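Local coordinates for putative tagatose-6-phosphate ketose/aldose isomerase (Escherichia coli, PDB 3C3J), which belongs to the SIS-domain family of sugar isomerase-like proteins and carries two such domains in one chain, at residues T12-I20 against L351-D362; R300-I311 against I318-L327. All coordinates share one frame; numbering follows the deposited sequence.

Interaction 1 (T12-I20 against L351-D362)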
loop_
_atom_site.group_PDB
_atom_site.type_symbol
_atom_site.label_atom_id
_atom_site.label_comp_id
_atom_site.label_asym_id
_atom_site.label_seq_id
_atom_site.Cartn_x
_atom_site.Cartn_y
_atom_site.Cartn_z
ATOM N N THR A 12 -2.907 33.493 -5.754
ATOM C CA THR A 12 -1.773 32.944 -6.499
ATOM C C THR A 12 -1.942 32.963 -8.007
ATOM O O THR A 12 -0.976 32.746 -8.721
ATOM C CB THR A 12 -1.442 31.490 -6.129
ATOM O OG1 THR A 12 -2.510 30.634 -6.542
ATOM C CG2 THR A 12 -1.176 31.365 -4.631
ATOM N N GLY A 13 -3.155 33.179 -8.489
ATOM C CA GLY A 13 -3.463 33.107 -9.916
ATOM C C GLY A 13 -3.442 31.705 -10.522
ATOM O O GLY A 13 -3.458 31.567 -11.747
ATOM N N THR A 14 -3.424 30.667 -9.679
ATOM C CA THR A 14 -3.299 29.289 -10.136
ATOM C C THR A 14 -4.671 28.612 -10.173
ATOM O O THR A 14 -5.544 28.905 -9.353
ATOM C CB THR A 14 -2.306 28.453 -9.250
ATOM O OG1 THR A 14 -2.797 28.327 -7.906
ATOM C CG2 THR A 14 -0.898 29.108 -9.222
ATOM N N TRP A 15 -4.855 27.718 -11.134
ATOM C CA TRP A 15 -6.028 26.858 -11.178
ATOM C C TRP A 15 -6.086 25.978 -9.932
ATOM O O TRP A 15 -7.173 25.677 -9.449
ATOM C CB TRP A 15 -6.010 25.952 -12.415
ATOM C CG TRP A 15 -6.159 26.677 -13.706
ATOM C CD1 TRP A 15 -5.263 26.722 -14.752
ATOM C CD2 TRP A 15 -7.276 27.461 -14.103
ATOM N NE1 TRP A 15 -5.774 27.499 -15.771
ATOM C CE2 TRP A 15 -7.010 27.955 -15.399
ATOM C CE3 TRP A 15 -8.496 27.780 -13.497
ATOM C CZ2 TRP A 15 -7.909 28.766 -16.087
ATOM C CZ3 TRP A 15 -9.400 28.591 -14.200
ATOM C CH2 TRP A 15 -9.097 29.061 -15.476
ATOM N N THR A 16 -4.918 25.552 -9.440
ATOM C CA THR A 16 -4.853 24.645 -8.291
ATOM C C THR A 16 -5.457 25.324 -7.059
ATOM O O THR A 16 -6.265 24.709 -6.352
ATOM C CB THR A 16 -3.411 24.106 -8.056
ATOM O OG1 THR A 16 -2.934 23.486 -9.265
ATOM C CG2 THR A 16 -3.380 23.059 -6.931
ATOM N N GLU A 17 -5.129 26.598 -6.835
ATOM C CA GLU A 17 -5.708 27.314 -5.704
ATOM C C GLU A 17 -7.217 27.459 -5.836
ATOM O O GLU A 17 -7.947 27.262 -4.858
ATOM C CB GLU A 17 -5.076 28.691 -5.499
ATOM C CG GLU A 17 -5.707 29.396 -4.314
ATOM C CD GLU A 17 -5.159 30.778 -4.048
ATOM O OE1 GLU A 17 -4.395 31.307 -4.894
ATOM O OE2 GLU A 17 -5.525 31.338 -2.994
ATOM N N GLU A 18 -7.677 27.816 -7.038
ATOM C CA GLU A 18 -9.100 27.925 -7.331
ATOM C C GLU A 18 -9.834 26.616 -7.019
ATOM O O GLU A 18 -10.905 26.613 -6.433
ATOM C CB GLU A 18 -9.296 28.288 -8.801
ATOM C CG GLU A 18 -10.721 28.743 -9.163
ATOM C CD GLU A 18 -11.690 27.609 -9.499
ATOM O OE1 GLU A 18 -11.257 26.614 -10.107
ATOM O OE2 GLU A 18 -12.904 27.725 -9.155
ATOM N N GLU A 19 -9.208 25.518 -7.420
ATOM C CA GLU A 19 -9.759 24.182 -7.273
ATOM C C GLU A 19 -9.763 23.727 -5.807
ATOM O O GLU A 19 -10.688 23.047 -5.354
ATOM C CB GLU A 19 -9.015 23.221 -8.237
ATOM C CG GLU A 19 -9.460 23.547 -9.697
ATOM C CD GLU A 19 -8.516 23.161 -10.808
ATOM O OE1 GLU A 19 -7.451 22.509 -10.567
ATOM O OE2 GLU A 19 -8.880 23.537 -11.964
ATOM N N ILE A 20 -8.751 24.118 -5.060
ATOM C CA ILE A 20 -8.738 23.849 -3.624
ATOM C C ILE A 20 -9.873 24.607 -2.949
ATOM O O ILE A 20 -10.665 24.033 -2.190
ATOM C CB ILE A 20 -7.401 24.222 -2.960
ATOM C CG1 ILE A 20 -6.288 23.294 -3.442
ATOM C CG2 ILE A 20 -7.539 24.155 -1.433
ATOM C CD1 ILE A 20 -4.876 23.829 -3.153
ATOM N N LEU A 351 0.849 23.208 -2.557
ATOM C CA LEU A 351 0.723 24.327 -3.494
ATOM C C LEU A 351 1.732 25.438 -3.141
ATOM O O LEU A 351 2.433 25.946 -4.028
ATOM C CB LEU A 351 -0.710 24.856 -3.483
ATOM C CG LEU A 351 -1.008 26.147 -4.260
ATOM C CD1 LEU A 351 -0.816 25.994 -5.774
ATOM C CD2 LEU A 351 -2.365 26.701 -3.890
HETATM N N MSE A 352 1.829 25.780 -1.850
HETATM C CA MSE A 352 2.702 26.869 -1.388
HETATM C C MSE A 352 4.186 26.498 -1.349
HETATM O O MSE A 352 5.046 27.354 -1.589
HETATM C CB MSE A 352 2.225 27.407 -0.037
HETATM C CG MSE A 352 0.782 27.907 -0.037
HETATM SE SE MSE A 352 0.267 29.104 -1.585
HETATM C CE MSE A 352 0.767 28.109 -3.167
ATOM N N GLN A 353 4.496 25.237 -1.083
ATOM C CA GLN A 353 5.861 24.767 -1.268
ATOM C C GLN A 353 6.286 24.916 -2.734
ATOM O O GLN A 353 7.399 25.351 -3.021
ATOM C CB GLN A 353 5.996 23.303 -0.832
ATOM C CG GLN A 353 5.875 23.089 0.676
ATOM C CD GLN A 353 6.997 23.745 1.454
ATOM O OE1 GLN A 353 6.785 24.731 2.170
ATOM N NE2 GLN A 353 8.197 23.229 1.288
ATOM N N SER A 354 5.395 24.550 -3.652
ATOM C CA SER A 354 5.657 24.615 -5.086
ATOM C C SER A 354 5.940 26.054 -5.500
ATOM O O SER A 354 6.933 26.346 -6.179
ATOM C CB SER A 354 4.438 24.094 -5.850
ATOM O OG SER A 354 4.625 24.102 -7.255
ATOM N N LEU A 355 5.058 26.956 -5.089
ATOM C CA LEU A 355 5.210 28.359 -5.444
ATOM C C LEU A 355 6.455 28.958 -4.809
ATOM O O LEU A 355 7.194 29.706 -5.470
ATOM C CB LEU A 355 3.969 29.138 -5.029
ATOM C CG LEU A 355 2.776 28.876 -5.943
ATOM C CD1 LEU A 355 1.526 29.504 -5.383
ATOM C CD2 LEU A 355 3.068 29.383 -7.363
ATOM N N HIS A 356 6.699 28.624 -3.542
ATOM C CA HIS A 356 7.864 29.133 -2.802
ATOM C C HIS A 356 9.190 28.782 -3.470
ATOM O O HIS A 356 10.146 29.563 -3.433
ATOM C CB HIS A 356 7.851 28.607 -1.375
ATOM C CG HIS A 356 8.959 29.135 -0.525
ATOM N ND1 HIS A 356 8.903 30.372 0.080
ATOM C CD2 HIS A 356 10.147 28.592 -0.170
ATOM C CE1 HIS A 356 10.015 30.572 0.769
ATOM N NE2 HIS A 356 10.788 29.509 0.629
HETATM N N MSE A 357 9.262 27.610 -4.083
HETATM C CA MSE A 357 10.480 27.221 -4.776
HETATM C C MSE A 357 10.517 27.691 -6.236
HETATM O O MSE A 357 11.390 27.269 -6.991
HETATM C CB MSE A 357 10.643 25.707 -4.722
HETATM C CG MSE A 357 9.658 24.960 -5.591
HETATM SE SE MSE A 357 10.090 23.047 -5.682
HETATM C CE MSE A 357 11.739 23.187 -6.787
ATOM N N GLY A 358 9.564 28.520 -6.650
ATOM C CA GLY A 358 9.583 29.082 -8.001
ATOM C C GLY A 358 9.015 28.183 -9.087
ATOM O O GLY A 358 9.191 28.445 -10.283
ATOM N N ASN A 359 8.321 27.123 -8.689
ATOM C CA ASN A 359 7.700 26.230 -9.657
ATOM C C ASN A 359 6.330 26.762 -10.081
ATOM O O ASN A 359 5.812 27.690 -9.481
ATOM C CB ASN A 359 7.597 24.815 -9.082
ATOM C CG ASN A 359 7.455 23.749 -10.157
ATOM O OD1 ASN A 359 7.547 24.025 -11.369
ATOM N ND2 ASN A 359 7.209 22.520 -9.722
ATOM N N THR A 360 5.784 26.192 -11.152
ATOM C CA THR A 360 4.479 26.534 -11.669
ATOM C C THR A 360 3.541 25.366 -11.321
ATOM O O THR A 360 3.546 24.357 -12.000
ATOM C CB THR A 360 4.553 26.762 -13.198
ATOM O OG1 THR A 360 5.217 25.659 -13.816
ATOM C CG2 THR A 360 5.356 28.045 -13.533
ATOM N N PRO A 361 2.764 25.491 -10.232
ATOM C CA PRO A 361 2.044 24.312 -9.723
ATOM C C PRO A 361 1.023 23.689 -10.667
ATOM O O PRO A 361 0.798 22.492 -10.572
ATOM C CB PRO A 361 1.355 24.820 -8.437
ATOM C CG PRO A 361 1.424 26.273 -8.476
ATOM C CD PRO A 361 2.529 26.689 -9.402
ATOM N N ASP A 362 0.407 24.480 -11.554
ATOM C CA ASP A 362 -0.616 23.946 -12.459
ATOM C C ASP A 362 0.008 23.002 -13.494
ATOM O O ASP A 362 -0.675 22.139 -14.024
ATOM C CB ASP A 362 -1.378 25.076 -13.168
ATOM C CG ASP A 362 -2.224 25.920 -12.220
ATOM O OD1 ASP A 362 -2.533 25.475 -11.080
ATOM O OD2 ASP A 362 -2.600 27.041 -12.626
HETATM O O HOH W 1 -1.618 21.213 -10.150
#
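D362 reaches the first turn of the helix that starts at W15 and binds its backbone. D362 CG lies anti to the carbonyl carbon (chi1 -66°), which places it 3.4 Å from W15 N, near W15 CB, and turns the carboxylate toward the backbone N-H groups of W15 and T16. Of the two oxygens, D362 OD2 takes W15 N at 2.8 Å in a fairly straight bond. D362 OD1 is gripped twice: T16 N donates at 2.9 Å from the syn side, tilted 27° out of the carboxylate plane, while T16 OG1 donates at 2.7 Å nearly along the C-O line. The hydroxyl of T16 also accepts from a water that donates to P361 O as well, bridging the segments. D362 OD2 further lies 3.4 Å from W15 CD1, the ring and carboxylate planes being 33° apart.

Beyond this polar edge the contact is mostly apolar. L351 slides past T14 and T16 in the opposite direction; its CD1 meets T16 CB and passes the T14 hydroxyl, and L351 CD2 rests 3.7 Å from E17 CB and close to I20 CD1. P361 CG meets T14 CG2 at 3.7 Å, the side chains at about a right angle. T14 itself is the N-cap: T14 OG1 accepts from E17 N at 3.1 Å. A negative carboxylate at the helix start would be expected to interact favourably with the helix dipole. Thus a helix N-terminus, capped from within by T14, receives a second acceptor, distant in sequence, from the segment following the Schellman-terminated helix 335-356 of the second SIS domain.

Interaction 2 (R300-I311 against I318-L327)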
loop_
_atom_site.group_PDB
_atom_site.type_symbol
_atom_site.label_atom_id
_atom_site.label_comp_id
_atom_site.label_asym_id
_atom_site.label_seq_id
_atom_site.Cartn_x
_atom_site.Cartn_y
_atom_site.Cartn_z
ATOM N N ARG A 300 8.188 12.981 19.395
ATOM C CA ARG A 300 8.462 14.229 20.117
ATOM C C ARG A 300 9.642 14.042 21.077
ATOM O O ARG A 300 10.561 14.879 21.142
ATOM C CB ARG A 300 7.220 14.694 20.882
ATOM C CG ARG A 300 6.105 15.285 19.991
ATOM C CD ARG A 300 5.375 16.418 20.678
ATOM N NE ARG A 300 4.128 16.832 20.049
ATOM C CZ ARG A 300 4.034 17.482 18.893
ATOM N NH1 ARG A 300 5.109 17.754 18.173
ATOM N NH2 ARG A 300 2.838 17.851 18.449
ATOM N N ARG A 301 9.627 12.920 21.778
ATOM C CA ARG A 301 10.704 12.549 22.686
ATOM C C ARG A 301 12.034 12.323 21.972
ATOM O O ARG A 301 13.074 12.754 22.471
ATOM C CB ARG A 301 10.318 11.285 23.450
ATOM C CG ARG A 301 10.962 11.137 24.779
ATOM C CD ARG A 301 11.185 9.669 25.175
ATOM N NE ARG A 301 10.121 8.706 24.797
ATOM C CZ ARG A 301 10.119 7.917 23.700
ATOM N NH1 ARG A 301 11.096 7.972 22.778
ATOM N NH2 ARG A 301 9.104 7.068 23.507
ATOM N N ASP A 302 12.003 11.629 20.831
ATOM C CA ASP A 302 13.190 11.398 19.998
ATOM C C ASP A 302 13.879 12.704 19.618
ATOM O O ASP A 302 15.105 12.776 19.554
ATOM C CB ASP A 302 12.822 10.702 18.682
ATOM C CG ASP A 302 12.416 9.256 18.861
ATOM O OD1 ASP A 302 12.628 8.692 19.967
ATOM O OD2 ASP A 302 11.886 8.679 17.880
ATOM N N ASN A 303 13.081 13.717 19.306
ATOM C CA ASN A 303 13.593 15.022 18.938
ATOM C C ASN A 303 14.611 14.959 17.787
ATOM O O ASN A 303 15.622 15.664 17.795
ATOM C CB ASN A 303 14.194 15.706 20.180
ATOM C CG ASN A 303 14.482 17.163 19.958
ATOM O OD1 ASN A 303 13.713 17.871 19.316
ATOM N ND2 ASN A 303 15.611 17.613 20.462
ATOM N N GLN A 304 14.365 14.115 16.794
ATOM C CA GLN A 304 15.325 14.007 15.703
ATOM C C GLN A 304 14.867 14.643 14.391
ATOM O O GLN A 304 15.694 15.067 13.588
ATOM C CB GLN A 304 15.826 12.566 15.544
ATOM C CG GLN A 304 14.994 11.625 14.727
ATOM C CD GLN A 304 15.188 10.156 15.150
ATOM O OE1 GLN A 304 15.826 9.875 16.181
ATOM N NE2 GLN A 304 14.624 9.223 14.374
ATOM N N ALA A 305 13.558 14.723 14.183
ATOM C CA ALA A 305 12.999 15.411 13.022
ATOM C C ALA A 305 13.260 16.918 13.107
ATOM O O ALA A 305 13.384 17.468 14.203
ATOM C CB ALA A 305 11.499 15.150 12.921
HETATM N N MSE A 306 13.339 17.578 11.955
HETATM C CA MSE A 306 13.336 19.038 11.916
HETATM C C MSE A 306 12.094 19.585 12.582
HETATM O O MSE A 306 12.166 20.580 13.295
HETATM C CB MSE A 306 13.394 19.548 10.481
HETATM C CG MSE A 306 13.432 21.082 10.337
HETATM SE SE MSE A 306 13.786 21.636 8.464
HETATM C CE MSE A 306 15.765 21.558 8.488
ATOM N N ARG A 307 10.946 18.946 12.321
ATOM C CA ARG A 307 9.664 19.364 12.892
ATOM C C ARG A 307 8.674 18.203 12.897
ATOM O O ARG A 307 8.627 17.447 11.924
ATOM C CB ARG A 307 9.067 20.534 12.093
ATOM C CG ARG A 307 7.966 21.281 12.839
ATOM C CD ARG A 307 7.587 22.596 12.180
ATOM N NE ARG A 307 8.738 23.499 12.083
ATOM C CZ ARG A 307 8.791 24.611 11.350
ATOM N NH1 ARG A 307 7.740 25.011 10.638
ATOM N NH2 ARG A 307 9.910 25.340 11.332
ATOM N N VAL A 308 7.902 18.087 13.981
ATOM C CA VAL A 308 6.809 17.119 14.106
ATOM C C VAL A 308 5.531 17.907 14.353
ATOM O O VAL A 308 5.430 18.626 15.345
ATOM C CB VAL A 308 7.011 16.104 15.238
ATOM C CG1 VAL A 308 5.806 15.086 15.302
ATOM C CG2 VAL A 308 8.356 15.345 15.068
ATOM N N ILE A 309 4.563 17.789 13.436
ATOM C CA ILE A 309 3.286 18.508 13.524
ATOM C C ILE A 309 2.162 17.489 13.684
ATOM O O ILE A 309 2.043 16.584 12.881
ATOM C CB ILE A 309 3.007 19.354 12.253
ATOM C CG1 ILE A 309 4.099 20.387 12.017
ATOM C CG2 ILE A 309 1.644 20.050 12.306
ATOM C CD1 ILE A 309 3.867 21.196 10.756
ATOM N N ALA A 310 1.378 17.638 14.744
ATOM C CA ALA A 310 0.161 16.874 14.958
ATOM C C ALA A 310 -1.010 17.728 14.507
ATOM O O ALA A 310 -1.123 18.901 14.904
ATOM C CB ALA A 310 -0.002 16.531 16.407
ATOM N N ILE A 311 -1.891 17.138 13.701
ATOM C CA ILE A 311 -3.170 17.750 13.358
ATOM C C ILE A 311 -4.278 16.925 14.022
ATOM O O ILE A 311 -4.371 15.722 13.798
ATOM C CB ILE A 311 -3.385 17.858 11.823
ATOM C CG1 ILE A 311 -2.170 18.514 11.146
ATOM C CG2 ILE A 311 -4.645 18.648 11.517
ATOM C CD1 ILE A 311 -2.264 18.580 9.619
ATOM N N ILE A 318 0.275 15.542 24.864
ATOM C CA ILE A 318 1.155 15.059 23.807
ATOM C C ILE A 318 1.061 15.932 22.541
ATOM O O ILE A 318 2.080 16.323 21.946
ATOM C CB ILE A 318 0.859 13.573 23.471
ATOM C CG1 ILE A 318 1.268 12.695 24.677
ATOM C CG2 ILE A 318 1.641 13.153 22.225
ATOM C CD1 ILE A 318 0.835 11.234 24.618
ATOM N N VAL A 319 -0.168 16.228 22.139
ATOM C CA VAL A 319 -0.417 17.031 20.942
ATOM C C VAL A 319 0.116 18.452 21.139
ATOM O O VAL A 319 0.756 18.991 20.253
ATOM C CB VAL A 319 -1.914 17.048 20.604
ATOM C CG1 VAL A 319 -2.258 18.181 19.630
ATOM C CG2 VAL A 319 -2.356 15.646 20.078
ATOM N N ALA A 320 -0.109 19.022 22.324
ATOM C CA ALA A 320 0.397 20.372 22.681
ATOM C C ALA A 320 1.910 20.494 22.989
ATOM O O ALA A 320 2.438 21.604 23.013
ATOM C CB ALA A 320 -0.424 20.936 23.863
ATOM N N ALA A 321 2.608 19.385 23.205
ATOM C CA ALA A 321 4.045 19.403 23.549
ATOM C C ALA A 321 4.972 19.673 22.359
ATOM O O ALA A 321 6.177 19.412 22.440
ATOM C CB ALA A 321 4.431 18.102 24.202
ATOM N N GLY A 322 4.415 20.185 21.264
ATOM C CA GLY A 322 5.188 20.584 20.086
ATOM C C GLY A 322 4.241 21.129 19.025
ATOM O O GLY A 322 3.059 21.295 19.310
ATOM N N PRO A 323 4.759 21.441 17.818
ATOM C CA PRO A 323 3.957 22.029 16.740
ATOM C C PRO A 323 2.691 21.230 16.510
ATOM O O PRO A 323 2.743 19.999 16.486
ATOM C CB PRO A 323 4.878 21.937 15.528
ATOM C CG PRO A 323 6.243 22.041 16.118
ATOM C CD PRO A 323 6.164 21.286 17.414
ATOM N N HIS A 324 1.571 21.927 16.383
ATOM C CA HIS A 324 0.286 21.290 16.228
ATOM C C HIS A 324 -0.745 22.241 15.657
ATOM O O HIS A 324 -0.608 23.473 15.766
ATOM C CB HIS A 324 -0.211 20.731 17.566
ATOM C CG HIS A 324 -0.529 21.784 18.580
ATOM N ND1 HIS A 324 0.445 22.434 19.310
ATOM C CD2 HIS A 324 -1.708 22.302 18.982
ATOM C CE1 HIS A 324 -0.125 23.304 20.121
ATOM N NE2 HIS A 324 -1.430 23.248 19.940
ATOM N N ILE A 325 -1.767 21.652 15.042
ATOM C CA ILE A 325 -2.899 22.370 14.512
ATOM C C ILE A 325 -4.147 21.700 15.074
ATOM O O ILE A 325 -4.330 20.499 14.914
ATOM C CB ILE A 325 -2.917 22.330 12.969
ATOM C CG1 ILE A 325 -1.708 23.041 12.397
ATOM C CG2 ILE A 325 -4.200 22.952 12.404
ATOM C CD1 ILE A 325 -1.519 22.802 10.917
ATOM N N ILE A 326 -4.990 22.453 15.769
ATOM C CA ILE A 326 -6.286 21.929 16.210
ATOM C C ILE A 326 -7.322 22.346 15.193
ATOM O O ILE A 326 -7.397 23.506 14.810
ATOM C CB ILE A 326 -6.702 22.427 17.622
ATOM C CG1 ILE A 326 -5.589 22.149 18.646
ATOM C CG2 ILE A 326 -8.024 21.799 18.054
ATOM C CD1 ILE A 326 -5.134 20.710 18.762
ATOM N N LEU A 327 -8.095 21.376 14.715
ATOM C CA LEU A 327 -9.126 21.634 13.727
ATOM C C LEU A 327 -10.198 22.580 14.288
ATOM O O LEU A 327 -10.434 22.603 15.498
ATOM C CB LEU A 327 -9.783 20.315 13.291
ATOM C CG LEU A 327 -8.869 19.242 12.690
ATOM C CD1 LEU A 327 -9.698 17.980 12.415
ATOM C CD2 LEU A 327 -8.199 19.749 11.417
#
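R300 fills the hollow framed by the end of helix 317-320 and the loop 321-323, its guanidinium lying against the backbone of G322. The CA of G322 sits 3.4 Å above one face of the group, offset toward its rim, so the flat group rests directly on a residue without a side chain. Around its edge, R300 NE donates to I318 O at 2.8 Å, almost in the guanidinium plane and with an N-H...O angle of 159°. R300 NH2 donates to P323 O at 2.9 Å, and weakly to V319 O. The remaining nitrogen, R300 NH1, turns back to V308 O of its own segment at 3.0 Å, so all three nitrogens have a carbonyl partner and the rotation of the group is fixed. A bend at chi2 (-145°) brings NE to I318 O and NH2 to P323 O.

P323 O is shared: R300 NH2 and A310 N approach it from opposite faces of its plane. A310 N begins the parallel pairing of strand 307-312 with the edge strand 324-326, and A310 O accepts from I325 N at 2.8 Å. This is the last step of the beta-alpha-beta unit, with the short helix 317-320 as its crossover, in the parallel sheet of an SIS domain.

On one side of the sheet the P323 ring is a bump between R307 and I309: its CG meets R307 CG, and P323 CB lies 3.9 Å from I309 CG1, those two side chains crossing at about a right angle. Farther along, I311 CG1 packs against I325 CB, and I311 CG2 meets L327 CD2 at 3.7 Å. On the sheet's other face, the A310 methyl, CB, meets V319 CG1 at 4.3 Å.

The two interactions are nested in sequence: interaction 2 lies inside the long loop that interaction 1 closes. Their centres are 26 Å apart, and their nearest atoms remain about 9 Å apart, so they do not touch. Helix 335-356 is the evident connection. It follows strand 324-326 in the chain, its residues F342 and Y345 pack on I311 and I325 of interaction 2, and its final turns supply L351 and L355 to interaction 1. One contact therefore completes the edge of the second parallel sheet, whereas the other joins the N-terminal helix 15-21 to the end of helix 335-356 and, through D362, to the loop after it.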